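Local coordinates for hemolysin-related protein (Vibrio cholerae serotype O1, PDB 5V6F) that binds mannose-containing glycans through the second beta-prism lectin domain of the biofilm protein RbmC, the part of the longer protein described here, at residues Leu24-Arg28 and Gly37-Leu43; Lys117-Asn123 and Phe134-Tyr138. All blocks are in the same frame, centred on the assembly; numbering follows the deposited sequence.

Contact 1 of 2, residues Leu24-Arg28 and Gly37-Leu43; sequences LMYLR and GTTVNNL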
ATOM      1  N   LEU A  24     -10.752   4.965   5.431  1.00  6.56           N
ATOM      2  CA  LEU A  24     -10.598   3.859   4.490  1.00  4.19           C
ATOM      3  C   LEU A  24      -9.340   4.016   3.646  1.00  4.24           C
ATOM      4  O   LEU A  24      -8.989   5.125   3.227  1.00  7.33           O
ATOM      5  CB  LEU A  24     -11.810   3.751   3.563  1.00  5.29           C
ATOM      6  CG  LEU A  24     -13.148   3.446   4.236  1.00  6.62           C
ATOM      7  CD1 LEU A  24     -14.280   3.501   3.217  1.00 11.86           C
ATOM      8  CD2 LEU A  24     -13.121   2.097   4.928  1.00  9.19           C
ATOM      9  N   MET A  25      -8.681   2.886   3.391  1.00  1.75           N
ATOM     10  CA  MET A  25      -7.573   2.783   2.450  1.00  3.06           C
ATOM     11  C   MET A  25      -7.989   1.825   1.342  1.00  2.91           C
ATOM     12  O   MET A  25      -8.360   0.678   1.620  1.00  4.85           O
ATOM     13  CB  MET A  25      -6.309   2.287   3.154  1.00  3.63           C
ATOM     14  CG  MET A  25      -5.094   2.146   2.272  1.00  4.47           C
ATOM     15  SD  MET A  25      -3.752   1.415   3.223  1.00  5.70           S
ATOM     16  CE  MET A  25      -2.431   1.430   2.014  1.00  8.24           C
ATOM     17  N   TYR A  26      -7.944   2.298   0.098  1.00  2.51           N
ATOM     18  CA  TYR A  26      -8.317   1.506  -1.066  1.00  2.85           C
ATOM     19  C   TYR A  26      -7.069   1.110  -1.843  1.00  5.11           C
ATOM     20  O   TYR A  26      -6.129   1.900  -1.972  1.00  2.93           O
ATOM     21  CB  TYR A  26      -9.269   2.282  -1.984  1.00  5.57           C
ATOM     22  CG  TYR A  26     -10.701   2.337  -1.506  1.00  5.13           C
ATOM     23  CD1 TYR A  26     -11.139   3.361  -0.675  1.00  5.54           C
ATOM     24  CD2 TYR A  26     -11.623   1.373  -1.899  1.00  6.67           C
ATOM     25  CE1 TYR A  26     -12.456   3.416  -0.240  1.00  8.69           C
ATOM     26  CE2 TYR A  26     -12.937   1.419  -1.465  1.00  9.51           C
ATOM     27  CZ  TYR A  26     -13.347   2.441  -0.637  1.00  7.28           C
ATOM     28  OH  TYR A  26     -14.658   2.497  -0.208  1.00  9.51           O
ATOM     29  N   LEU A  27      -7.070  -0.115  -2.367  1.00  2.89           N
ATOM     30  CA  LEU A  27      -5.945  -0.629  -3.131  1.00  2.89           C
ATOM     31  C   LEU A  27      -6.443  -1.387  -4.349  1.00  3.74           C
ATOM     32  O   LEU A  27      -7.452  -2.095  -4.282  1.00  4.71           O
ATOM     33  CB  LEU A  27      -5.072  -1.567  -2.293  1.00  5.60           C
ATOM     34  CG  LEU A  27      -4.438  -0.994  -1.026  1.00  2.82           C
ATOM     35  CD1 LEU A  27      -5.340  -1.208   0.186  1.00  3.90           C
ATOM     36  CD2 LEU A  27      -3.066  -1.612  -0.811  1.00  5.01           C
ATOM     37  N   ARG A  28      -5.731  -1.220  -5.463  1.00  3.62           N
ATOM     38  CA  ARG A  28      -5.779  -2.156  -6.577  1.00  4.05           C
ATOM     39  C   ARG A  28      -4.534  -3.025  -6.514  1.00  2.62           C
ATOM     40  O   ARG A  28      -3.428  -2.515  -6.302  1.00  2.97           O
ATOM     41  CB  ARG A  28      -5.855  -1.429  -7.922  1.00  4.18           C
ATOM     42  CG  ARG A  28      -7.260  -0.982  -8.299  1.00  3.48           C
ATOM     43  CD  ARG A  28      -7.351  -0.539  -9.761  1.00  8.31           C
ATOM     44  NE  ARG A  28      -6.963   0.860  -9.958  1.00  9.88           N
ATOM     45  CZ  ARG A  28      -5.791   1.278 -10.438  1.00  9.38           C
ATOM     46  NH1 ARG A  28      -4.837   0.419 -10.785  1.00  6.40           N
ATOM     47  NH2 ARG A  28      -5.567   2.578 -10.574  1.00  8.72           N
ATOM     48  N   GLY A  37      -5.158   4.461  -2.500  1.00  4.19           N
ATOM     49  CA  GLY A  37      -5.861   5.706  -2.255  1.00  2.79           C
ATOM     50  C   GLY A  37      -6.646   5.699  -0.958  1.00  6.33           C
ATOM     51  O   GLY A  37      -6.550   4.756  -0.167  1.00  4.25           O
ATOM     52  N   THR A  38      -7.425   6.758  -0.729  1.00  1.60           N
ATOM     53  CA  THR A  38      -8.306   6.842   0.426  1.00  3.03           C
ATOM     54  C   THR A  38      -9.779   6.945   0.048  1.00  3.68           C
ATOM     55  O   THR A  38     -10.634   6.931   0.943  1.00  4.26           O
ATOM     56  CB  THR A  38      -7.919   8.040   1.306  1.00  2.95           C
ATOM     57  OG1 THR A  38      -8.003   9.251   0.546  1.00  6.06           O
ATOM     58  CG2 THR A  38      -6.495   7.870   1.834  1.00  2.75           C
ATOM     59  N   THR A  39     -10.095   7.048  -1.239  1.00  3.38           N
ATOM     60  CA  THR A  39     -11.448   6.921  -1.755  1.00  7.37           C
ATOM     61  C   THR A  39     -11.396   6.013  -2.971  1.00  3.74           C
ATOM     62  O   THR A  39     -10.322   5.685  -3.480  1.00  4.87           O
ATOM     63  CB  THR A  39     -12.053   8.274  -2.157  1.00  6.08           C
ATOM     64  OG1 THR A  39     -11.396   8.755  -3.336  1.00  6.45           O
ATOM     65  CG2 THR A  39     -11.900   9.288  -1.041  1.00  7.49           C
ATOM     66  N   VAL A  40     -12.574   5.619  -3.455  1.00  6.10           N
ATOM     67  CA  VAL A  40     -12.635   4.808  -4.665  1.00  6.49           C
ATOM     68  C   VAL A  40     -12.183   5.570  -5.899  1.00  7.63           C
ATOM     69  O   VAL A  40     -11.901   4.944  -6.929  1.00  8.13           O
ATOM     70  CB  VAL A  40     -14.058   4.260  -4.896  1.00  7.09           C
ATOM     71  CG1 VAL A  40     -14.437   3.294  -3.787  1.00 11.93           C
ATOM     72  CG2 VAL A  40     -15.067   5.389  -4.999  1.00 10.51           C
ATOM     73  N   ASN A  41     -12.082   6.898  -5.816  1.00  5.67           N
ATOM     74  CA  ASN A  41     -11.769   7.730  -6.970  1.00  8.20           C
ATOM     75  C   ASN A  41     -10.334   8.234  -7.010  1.00  8.39           C
ATOM     76  O   ASN A  41      -9.871   8.621  -8.088  1.00 13.51           O
ATOM     77  CB  ASN A  41     -12.694   8.953  -7.011  1.00  6.63           C
ATOM     78  CG  ASN A  41     -14.114   8.602  -7.381  1.00  5.98           C
ATOM     79  OD1 ASN A  41     -14.368   7.573  -8.005  1.00  6.63           O
ATOM     80  ND2 ASN A  41     -15.048   9.464  -7.006  1.00  6.51           N
ATOM     81  N   ASN A  42      -9.619   8.265  -5.883  1.00  5.69           N
ATOM     82  CA  ASN A  42      -8.347   8.980  -5.831  1.00  4.60           C
ATOM     83  C   ASN A  42      -7.135   8.055  -5.723  1.00  6.45           C
ATOM     84  O   ASN A  42      -6.070   8.494  -5.274  1.00  6.18           O
ATOM     85  CB  ASN A  42      -8.351  10.000  -4.686  1.00  4.73           C
ATOM     86  CG  ASN A  42      -8.279   9.367  -3.305  1.00  5.63           C
ATOM     87  OD1 ASN A  42      -8.111   8.157  -3.152  1.00  5.19           O
ATOM     88  ND2 ASN A  42      -8.388  10.206  -2.280  1.00  8.12           N
ATOM     89  N   LEU A  43      -7.250   6.804  -6.162  1.00  5.02           N
ATOM     90  CA  LEU A  43      -6.109   5.900  -6.083  1.00  4.61           C
ATOM     91  C   LEU A  43      -4.931   6.435  -6.890  1.00  3.41           C
ATOM     92  O   LEU A  43      -5.095   6.993  -7.980  1.00  9.13           O
ATOM     93  CB  LEU A  43      -6.491   4.503  -6.571  1.00  7.86           C
ATOM     94  CG  LEU A  43      -7.296   3.663  -5.570  1.00  6.80           C
ATOM     95  CD1 LEU A  43      -8.785   3.937  -5.702  1.00 14.84           C
ATOM     96  CD2 LEU A  43      -7.005   2.179  -5.745  1.00 10.35           C
TER
HETATM   97  O   HOH W   1     -10.726   7.548   3.791  1.00  4.46           O

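Contact 2 of 2, residues Lys117-Asn123 and Phe134-Tyr138; sequences KRIKQIN and FQFVY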
ATOM      1  N   LYS A 117      -3.121   6.702  17.786  1.00 10.98           N
ATOM      2  CA  LYS A 117      -2.667   7.510  16.661  1.00  7.54           C
ATOM      3  C   LYS A 117      -3.585   7.256  15.474  1.00  6.94           C
ATOM      4  O   LYS A 117      -3.659   6.128  14.977  1.00 11.23           O
ATOM      5  CB  LYS A 117      -1.223   7.178  16.288  1.00 11.08           C
ATOM      6  CG  LYS A 117      -0.199   7.556  17.339  1.00 18.21           C
ATOM      7  CD  LYS A 117       0.105   9.042  17.298  1.00 22.82           C
ATOM      8  CE  LYS A 117       0.984   9.463  18.463  1.00 34.30           C
ATOM      9  NZ  LYS A 117       1.092  10.945  18.561  1.00 32.21           N
ATOM     10  N   ARG A 118      -4.279   8.295  15.021  1.00  4.39           N
ATOM     11  CA  ARG A 118      -5.085   8.192  13.811  1.00  4.89           C
ATOM     12  C   ARG A 118      -4.231   8.501  12.589  1.00  3.04           C
ATOM     13  O   ARG A 118      -3.552   9.532  12.532  1.00  3.79           O
ATOM     14  CB  ARG A 118      -6.293   9.130  13.846  1.00  5.24           C
ATOM     15  CG  ARG A 118      -7.045   9.134  12.514  1.00  3.20           C
ATOM     16  CD  ARG A 118      -8.411   9.803  12.552  1.00  5.56           C
ATOM     17  NE  ARG A 118      -9.073   9.689  11.253  1.00  5.22           N
ATOM     18  CZ  ARG A 118      -8.849  10.484  10.205  1.00  5.20           C
ATOM     19  NH1 ARG A 118      -7.983  11.484  10.282  1.00  6.64           N
ATOM     20  NH2 ARG A 118      -9.492  10.275   9.062  1.00  3.31           N
ATOM     21  N   ILE A 119      -4.283   7.609  11.604  1.00  4.35           N
ATOM     22  CA  ILE A 119      -3.647   7.848  10.315  1.00  3.98           C
ATOM     23  C   ILE A 119      -4.458   8.920   9.594  1.00  2.23           C
ATOM     24  O   ILE A 119      -5.622   8.697   9.248  1.00  3.82           O
ATOM     25  CB  ILE A 119      -3.566   6.562   9.488  1.00  1.72           C
ATOM     26  CG1 ILE A 119      -2.792   5.476  10.242  1.00  4.81           C
ATOM     27  CG2 ILE A 119      -2.908   6.842   8.145  1.00  4.43           C
ATOM     28  CD1 ILE A 119      -2.982   4.083   9.663  1.00  5.12           C
ATOM     29  N   LYS A 120      -3.856  10.088   9.364  1.00  2.64           N
ATOM     30  CA  LYS A 120      -4.572  11.185   8.727  1.00  3.08           C
ATOM     31  C   LYS A 120      -4.265  11.318   7.244  1.00  4.48           C
ATOM     32  O   LYS A 120      -5.041  11.949   6.520  1.00  4.15           O
ATOM     33  CB  LYS A 120      -4.255  12.513   9.432  1.00  2.80           C
ATOM     34  CG  LYS A 120      -2.878  13.095   9.140  1.00  5.68           C
ATOM     35  CD  LYS A 120      -2.613  14.316  10.008  1.00  4.70           C
ATOM     36  CE  LYS A 120      -1.307  15.008   9.637  1.00  8.08           C
ATOM     37  NZ  LYS A 120      -0.909  16.028  10.650  1.00  8.75           N
ATOM     38  N   GLN A 121      -3.176  10.716   6.775  1.00  3.67           N
ATOM     39  CA  GLN A 121      -2.749  10.879   5.397  1.00  2.98           C
ATOM     40  C   GLN A 121      -1.876   9.693   5.024  1.00  3.52           C
ATOM     41  O   GLN A 121      -1.165   9.140   5.867  1.00  4.92           O
ATOM     42  CB  GLN A 121      -2.001  12.209   5.218  1.00  2.53           C
ATOM     43  CG  GLN A 121      -1.435  12.474   3.832  1.00  4.77           C
ATOM     44  CD  GLN A 121      -0.830  13.861   3.720  1.00 11.77           C
ATOM     45  OE1 GLN A 121      -1.531  14.868   3.830  1.00 15.17           O
ATOM     46  NE2 GLN A 121       0.479  13.921   3.510  1.00  5.62           N
ATOM     47  N   ILE A 122      -1.967   9.289   3.761  1.00  4.04           N
ATOM     48  CA  ILE A 122      -1.090   8.279   3.187  1.00  3.49           C
ATOM     49  C   ILE A 122      -0.298   8.959   2.084  1.00  3.99           C
ATOM     50  O   ILE A 122      -0.883   9.525   1.149  1.00  4.40           O
ATOM     51  CB  ILE A 122      -1.863   7.072   2.633  1.00  4.76           C
ATOM     52  CG1 ILE A 122      -2.842   6.521   3.676  1.00  5.29           C
ATOM     53  CG2 ILE A 122      -0.878   5.982   2.187  1.00  2.36           C
ATOM     54  CD1 ILE A 122      -3.730   5.394   3.158  1.00  3.89           C
ATOM     55  N   ASN A 123       1.022   8.928   2.201  1.00  2.70           N
ATOM     56  CA  ASN A 123       1.884   9.328   1.106  1.00  3.31           C
ATOM     57  C   ASN A 123       2.153   8.099   0.253  1.00  2.95           C
ATOM     58  O   ASN A 123       2.373   7.008   0.782  1.00  3.40           O
ATOM     59  CB  ASN A 123       3.192   9.928   1.625  1.00  3.62           C
ATOM     60  CG  ASN A 123       2.968  11.175   2.460  1.00  5.03           C
ATOM     61  OD1 ASN A 123       2.067  11.966   2.183  1.00  6.36           O
ATOM     62  ND2 ASN A 123       3.785  11.354   3.488  1.00  6.22           N
ATOM     63  N   PHE A 134       4.882   3.655   0.262  1.00  3.79           N
ATOM     64  CA  PHE A 134       3.836   4.412   0.938  1.00  4.49           C
ATOM     65  C   PHE A 134       4.229   4.642   2.389  1.00  3.36           C
ATOM     66  O   PHE A 134       5.127   3.992   2.929  1.00  2.41           O
ATOM     67  CB  PHE A 134       2.459   3.728   0.838  1.00  2.62           C
ATOM     68  CG  PHE A 134       2.258   2.568   1.785  1.00  3.12           C
ATOM     69  CD1 PHE A 134       2.649   1.287   1.427  1.00  3.11           C
ATOM     70  CD2 PHE A 134       1.648   2.754   3.016  1.00  3.03           C
ATOM     71  CE1 PHE A 134       2.455   0.219   2.284  1.00  5.46           C
ATOM     72  CE2 PHE A 134       1.448   1.687   3.878  1.00  5.59           C
ATOM     73  CZ  PHE A 134       1.853   0.421   3.513  1.00  5.99           C
ATOM     74  N   GLN A 135       3.542   5.597   3.009  1.00  1.77           N
ATOM     75  CA  GLN A 135       3.858   6.036   4.357  1.00  1.97           C
ATOM     76  C   GLN A 135       2.594   6.548   5.027  1.00  4.25           C
ATOM     77  O   GLN A 135       1.778   7.221   4.392  1.00  4.19           O
ATOM     78  CB  GLN A 135       4.924   7.134   4.327  1.00  3.10           C
ATOM     79  CG  GLN A 135       5.218   7.768   5.665  1.00  5.10           C
ATOM     80  CD  GLN A 135       6.178   8.928   5.542  1.00  7.88           C
ATOM     81  OE1 GLN A 135       6.035   9.781   4.661  1.00  8.25           O
ATOM     82  NE2 GLN A 135       7.175   8.962   6.417  1.00 10.72           N
ATOM     83  N   PHE A 136       2.446   6.228   6.309  1.00  3.08           N
ATOM     84  CA  PHE A 136       1.370   6.763   7.132  1.00  5.93           C
ATOM     85  C   PHE A 136       1.845   8.011   7.870  1.00  6.86           C
ATOM     86  O   PHE A 136       2.970   8.055   8.375  1.00  7.06           O
ATOM     87  CB  PHE A 136       0.901   5.729   8.159  1.00  3.34           C
ATOM     88  CG  PHE A 136       0.248   4.504   7.569  1.00  5.52           C
ATOM     89  CD1 PHE A 136      -0.632   4.598   6.505  1.00  5.12           C
ATOM     90  CD2 PHE A 136       0.508   3.253   8.105  1.00  6.45           C
ATOM     91  CE1 PHE A 136      -1.234   3.469   5.982  1.00  4.84           C
ATOM     92  CE2 PHE A 136      -0.094   2.121   7.588  1.00  6.91           C
ATOM     93  CZ  PHE A 136      -0.963   2.230   6.525  1.00  4.08           C
ATOM     94  N   VAL A 137       0.971   9.010   7.955  1.00  3.36           N
ATOM     95  CA  VAL A 137       1.252  10.268   8.639  1.00  4.88           C
ATOM     96  C   VAL A 137       0.205  10.474   9.726  1.00  7.15           C
ATOM     97  O   VAL A 137      -0.980  10.196   9.514  1.00  5.54           O
ATOM     98  CB  VAL A 137       1.250  11.462   7.659  1.00  5.14           C
ATOM     99  CG1 VAL A 137       1.726  12.724   8.355  1.00 13.35           C
ATOM    100  CG2 VAL A 137       2.100  11.163   6.426  1.00 10.32           C
ATOM    101  N   TYR A 138       0.641  10.976  10.881  1.00  5.41           N
ATOM    102  CA  TYR A 138      -0.249  11.242  12.010  1.00  8.12           C
ATOM    103  C   TYR A 138      -0.403  12.736  12.289  1.00  7.05           C
ATOM    104  O   TYR A 138       0.359  13.567  11.790  1.00 11.69           O
ATOM    105  CB  TYR A 138       0.265  10.554  13.275  1.00  7.04           C
ATOM    106  CG  TYR A 138       0.598   9.094  13.090  1.00  6.64           C
ATOM    107  CD1 TYR A 138      -0.358   8.199  12.641  1.00  6.62           C
ATOM    108  CD2 TYR A 138       1.865   8.608  13.380  1.00 10.83           C
ATOM    109  CE1 TYR A 138      -0.063   6.861  12.476  1.00 10.51           C
ATOM    110  CE2 TYR A 138       2.172   7.270  13.216  1.00 12.98           C
ATOM    111  CZ  TYR A 138       1.202   6.400  12.763  1.00  8.96           C
ATOM    112  OH  TYR A 138       1.493   5.065  12.596  1.00 13.04           O
ATOM    113  OXT TYR A 138      -1.294  13.139  13.043  1.00  5.27           O
TER
HETATM  114  O   HOH W   2      -3.238  11.638  14.173  1.00  5.86           O

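Contact 1 of 2, residues Leu24-Arg28 and Gly37-Leu43
Two backbone hydrogen bonds fasten residues 37-43 to the strand 24-28: Tyr26 N donates to Gly37 O and Gly37 N to Tyr26 O, both at 2.8 Å, making Tyr26 and Gly37 an antiparallel hydrogen-bonded pair. Beyond it the chain leaves the strand. Water 1 bridges the two backbones next to this pair, accepting from Leu24 N at 3.1 Å and donating to Thr38 O at 2.9 Å, while Thr38 CA approaches Leu24 O at 3.4 Å in a CA-H...O contact.

Polar side chains hold the turn itself together. Asn42 OD1 accepts from Thr38 N (2.9 Å) and Thr39 N (3.0 Å), and Asn42 ND2 donates to Thr38 OG1 at 3.0 Å; a CB on Gly37 would collide with this carboxamide. Thr39 OG1 accepts from Asn41 N at 3.2 Å, an ST turn.

The curled loop thereby brings apolar groups back to the strand. Val40 CG1 sits over one face of the Tyr26 ring, 3.7 Å from its centroid, a CH-pi contact, and Leu43 packs with CD1 4.1 Å from Tyr26 CB and CD2 4.1 Å from Arg28 CG.

The strand is central in one four-stranded sheet of the prism, between strands 33-37 and 55-61. Met25 and Leu27 reach Phe87 of strand 80-89, whereas Arg28 bonds to the carbonyls of Gly46 and Gly53, the latter a residue of the glycan pocket.

Contact 2 of 2, residues Lys117-Asn123 and Phe134-Tyr138
Backbone hydrogen bonds set the register of this antiparallel pair, part of the hairpin of strands 121-126 and 131-137. Asn123 N donates to Gln135 O and Gln135 N to Asn123 O, each at 2.9 Å, and the same two residues are joined again through their side chains, Asn123 ND2 to Gln135 OE1 at 3.0 Å. Gln121 NE2 extends this amide chain to Asn123 OD1 at 2.8 Å. Farther along, Val137 N donates to Gln121 O (3.0 Å) and Lys120 N to Val137 O (2.9 Å); Lys120 and Gln121 thus both face Val137, a classic beta bulge.

At the C terminus the direct bonds weaken and a water takes part. Lys120 NZ makes a weak hydrogen bond to Tyr138 O at 3.0 Å and a long salt bridge to Tyr138 OXT at 3.8 Å, while water 2 donates to both Tyr138 OXT and Arg118 O at 2.7 Å.

Packing completes the pairing on the face bearing Ile122 and Phe136. Ile119 CD1 lies almost along the normal of the Phe136 ring, 3.8 Å from its centroid, and Ile122 CG1 meets the ring's edge, 4.1 Å from Phe136 CD1. Lys117 CB covers a face of the Tyr138 ring, whose hydroxyl bonds to Tyr111.

The chemistry is therefore two-sided: the face of Gln121, Asn123 and Gln135 carries the linked amides together with Val137, whose CG2 lies 3.4 Å from Asn123 ND2, while Ile122, Phe134 and Phe136 turn into the prism core, where Phe134 reaches Val70 and Ile85.

Overall arrangement
From the N terminus, the chain first contributes strands 7-8 and 13-18 to one sheet, then enters the second at strand 24-29. Contact 1 closes the hairpin of strands 24-29 and 33-37, as residues 37-43 return beside 24-28. After strand 55-61, the chain builds the third sheet from residues 65-112 before returning to the first, where contact 2 closes the hairpin of strands 121-126 and 131-137. The contacts therefore follow in series, neither nested nor crossed. In space they meet: Met25 CG and Thr38 CG2 lie 3.6 and 3.9 Å from Ile122 CD1. Two of the three beta-prism sheets are thus joined through apolar side chains, with the centres of the contacts about 14 Å apart.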